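Local structure of 3-guanidinopropionase (Pseudomonas aeruginosa, 3NIQ) at residues E220-E225 with Q266-G271. The protein hydrolyses 3-guanidinopropanoate to beta-alanine and urea, using two manganese ions in each subunit of a homohexamer. Residues are numbered along the deposited sequence; the frame is centred on the assembly and turned at random.
Sequences EATLAE and QQLVRG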
loop_
_atom_site.group_PDB
_atom_site.type_symbol
_atom_site.label_atom_id
_atom_site.label_comp_id
_atom_site.label_asym_id
_atom_site.label_seq_id
_atom_site.Cartn_x
_atom_site.Cartn_y
_atom_site.Cartn_z
ATOM N N GLU A 220 -20.000 -27.683 -12.897
ATOM C CA GLU A 220 -21.264 -28.400 -12.997
ATOM C C GLU A 220 -21.290 -29.732 -12.236
ATOM O O GLU A 220 -22.241 -30.017 -11.519
ATOM C CB GLU A 220 -21.662 -28.599 -14.471
ATOM C CG GLU A 220 -22.867 -29.532 -14.674
ATOM C CD GLU A 220 -23.500 -29.402 -16.066
ATOM O OE1 GLU A 220 -23.417 -28.311 -16.674
ATOM O OE2 GLU A 220 -24.098 -30.389 -16.543
ATOM N N ALA A 221 -20.261 -30.550 -12.410
ATOM C CA ALA A 221 -20.222 -31.846 -11.766
ATOM C C ALA A 221 -19.942 -31.719 -10.264
ATOM O O ALA A 221 -20.476 -32.489 -9.448
ATOM C CB ALA A 221 -19.191 -32.742 -12.458
ATOM N N THR A 222 -19.165 -30.727 -9.876
ATOM C CA THR A 222 -18.898 -30.478 -8.475
ATOM C C THR A 222 -20.207 -30.136 -7.761
ATOM O O THR A 222 -20.526 -30.644 -6.738
ATOM C CB THR A 222 -17.873 -29.329 -8.303
ATOM O OG1 THR A 222 -16.585 -29.778 -8.662
ATOM C CG2 THR A 222 -17.814 -28.871 -6.929
ATOM N N LEU A 223 -20.976 -29.307 -8.395
ATOM C CA LEU A 223 -22.221 -28.865 -7.875
ATOM C C LEU A 223 -23.176 -30.025 -7.709
ATOM O O LEU A 223 -23.804 -30.170 -6.695
ATOM C CB LEU A 223 -22.777 -27.879 -8.860
ATOM C CG LEU A 223 -24.113 -27.239 -8.693
ATOM C CD1 LEU A 223 -24.217 -26.395 -7.487
ATOM C CD2 LEU A 223 -24.438 -26.500 -9.941
ATOM N N ALA A 224 -23.202 -30.885 -8.708
ATOM C CA ALA A 224 -24.051 -32.037 -8.688
ATOM C C ALA A 224 -23.692 -32.939 -7.517
ATOM O O ALA A 224 -24.531 -33.410 -6.803
ATOM C CB ALA A 224 -23.924 -32.764 -9.951
ATOM N N GLU A 225 -22.420 -33.115 -7.309
ATOM C CA GLU A 225 -21.951 -33.930 -6.193
ATOM C C GLU A 225 -22.307 -33.261 -4.870
ATOM O O GLU A 225 -22.766 -33.925 -3.932
ATOM C CB GLU A 225 -20.446 -34.204 -6.296
ATOM C CG GLU A 225 -19.889 -35.056 -5.157
ATOM C CD GLU A 225 -20.400 -36.495 -5.185
ATOM O OE1 GLU A 225 -21.237 -36.828 -6.069
ATOM O OE2 GLU A 225 -19.963 -37.285 -4.314
ATOM N N GLN A 266 -18.999 -17.764 -7.341
ATOM C CA GLN A 266 -20.343 -17.269 -7.632
ATOM C C GLN A 266 -21.162 -18.353 -8.328
ATOM O O GLN A 266 -22.322 -18.574 -7.991
ATOM C CB GLN A 266 -20.288 -16.011 -8.504
ATOM C CG GLN A 266 -19.873 -14.731 -7.764
ATOM C CD GLN A 266 -19.789 -13.539 -8.703
ATOM O OE1 GLN A 266 -19.061 -13.572 -9.687
ATOM N NE2 GLN A 266 -20.530 -12.474 -8.391
ATOM N N GLN A 267 -20.560 -19.028 -9.298
ATOM C CA GLN A 267 -21.273 -20.088 -10.023
ATOM C C GLN A 267 -21.649 -21.230 -9.076
ATOM O O GLN A 267 -22.752 -21.768 -9.137
ATOM C CB GLN A 267 -20.423 -20.645 -11.173
ATOM C CG GLN A 267 -20.110 -19.617 -12.281
ATOM C CD GLN A 267 -19.075 -20.130 -13.292
ATOM O OE1 GLN A 267 -18.107 -20.818 -12.936
ATOM N NE2 GLN A 267 -19.262 -19.771 -14.551
ATOM N N LEU A 268 -20.738 -21.605 -8.189
ATOM C CA LEU A 268 -21.049 -22.714 -7.277
ATOM C C LEU A 268 -22.160 -22.332 -6.303
ATOM O O LEU A 268 -23.098 -23.111 -6.078
ATOM C CB LEU A 268 -19.792 -23.173 -6.549
ATOM C CG LEU A 268 -18.789 -23.836 -7.499
ATOM C CD1 LEU A 268 -17.409 -23.883 -6.866
ATOM C CD2 LEU A 268 -19.251 -25.257 -7.838
ATOM N N VAL A 269 -22.077 -21.127 -5.738
ATOM C CA VAL A 269 -23.090 -20.682 -4.783
ATOM C C VAL A 269 -24.476 -20.543 -5.447
ATOM O O VAL A 269 -25.488 -20.997 -4.903
ATOM C CB VAL A 269 -22.644 -19.386 -4.043
ATOM C CG1 VAL A 269 -23.801 -18.764 -3.286
ATOM C CG2 VAL A 269 -21.531 -19.732 -3.080
ATOM N N ARG A 270 -24.522 -19.941 -6.626
ATOM C CA ARG A 270 -25.784 -19.821 -7.367
ATOM C C ARG A 270 -26.473 -21.180 -7.605
ATOM O O ARG A 270 -27.687 -21.282 -7.528
ATOM C CB ARG A 270 -25.544 -19.108 -8.702
ATOM C CG ARG A 270 -25.319 -17.594 -8.529
ATOM C CD ARG A 270 -24.625 -16.989 -9.748
ATOM N NE ARG A 270 -24.180 -15.628 -9.480
ATOM C CZ ARG A 270 -23.593 -14.848 -10.374
ATOM N NH1 ARG A 270 -23.412 -15.276 -11.612
ATOM N NH2 ARG A 270 -23.215 -13.615 -10.033
ATOM N N GLY A 271 -25.686 -22.210 -7.890
ATOM C CA GLY A 271 -26.195 -23.571 -8.105
ATOM C C GLY A 271 -26.736 -24.252 -6.852
ATOM O O GLY A 271 -27.260 -25.378 -6.918
#
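L223 reaches from helix 211-230 to the C-terminal end of helix 262-270, where its CD1 lies 3.3 Å from the carbonyl oxygen O of G271 and 3.7 Å from the O of L268. The second methyl, CD2, comes 3.9 Å from the CA of G271, so the forked end of the leucine rests on the bare backbone of a glycine, with no side chain there to hold CD1 off. CG stands anti to the backbone N (chi1 177°), which carries both methyls out from the helix toward this turn. Beside this, L268 slants across T222, methyl to methyl, with CD2 of L268 4.0 Å from CG2 of T222. Within the two segments the CA atoms come nearest at L223 and L268, 6.3 Å apart. T222 turns its methyl to the neighbour while OG1, beside the backbone N, bonds back to the O of G218 in its own helix. L268 also packs on V219, on M260 and on F147 of strand 142-147, in the parallel sheet of this arginase-family alpha/beta fold; its side chain is about 11 Å from that of D148, a manganese ligand. Between the segments the contact is van der Waals packing, leucine methyls against backbone and methyl against methyl; a polar tie comes from outside them, where NH1 of R227 on helix 211-230 donates to the O of G271.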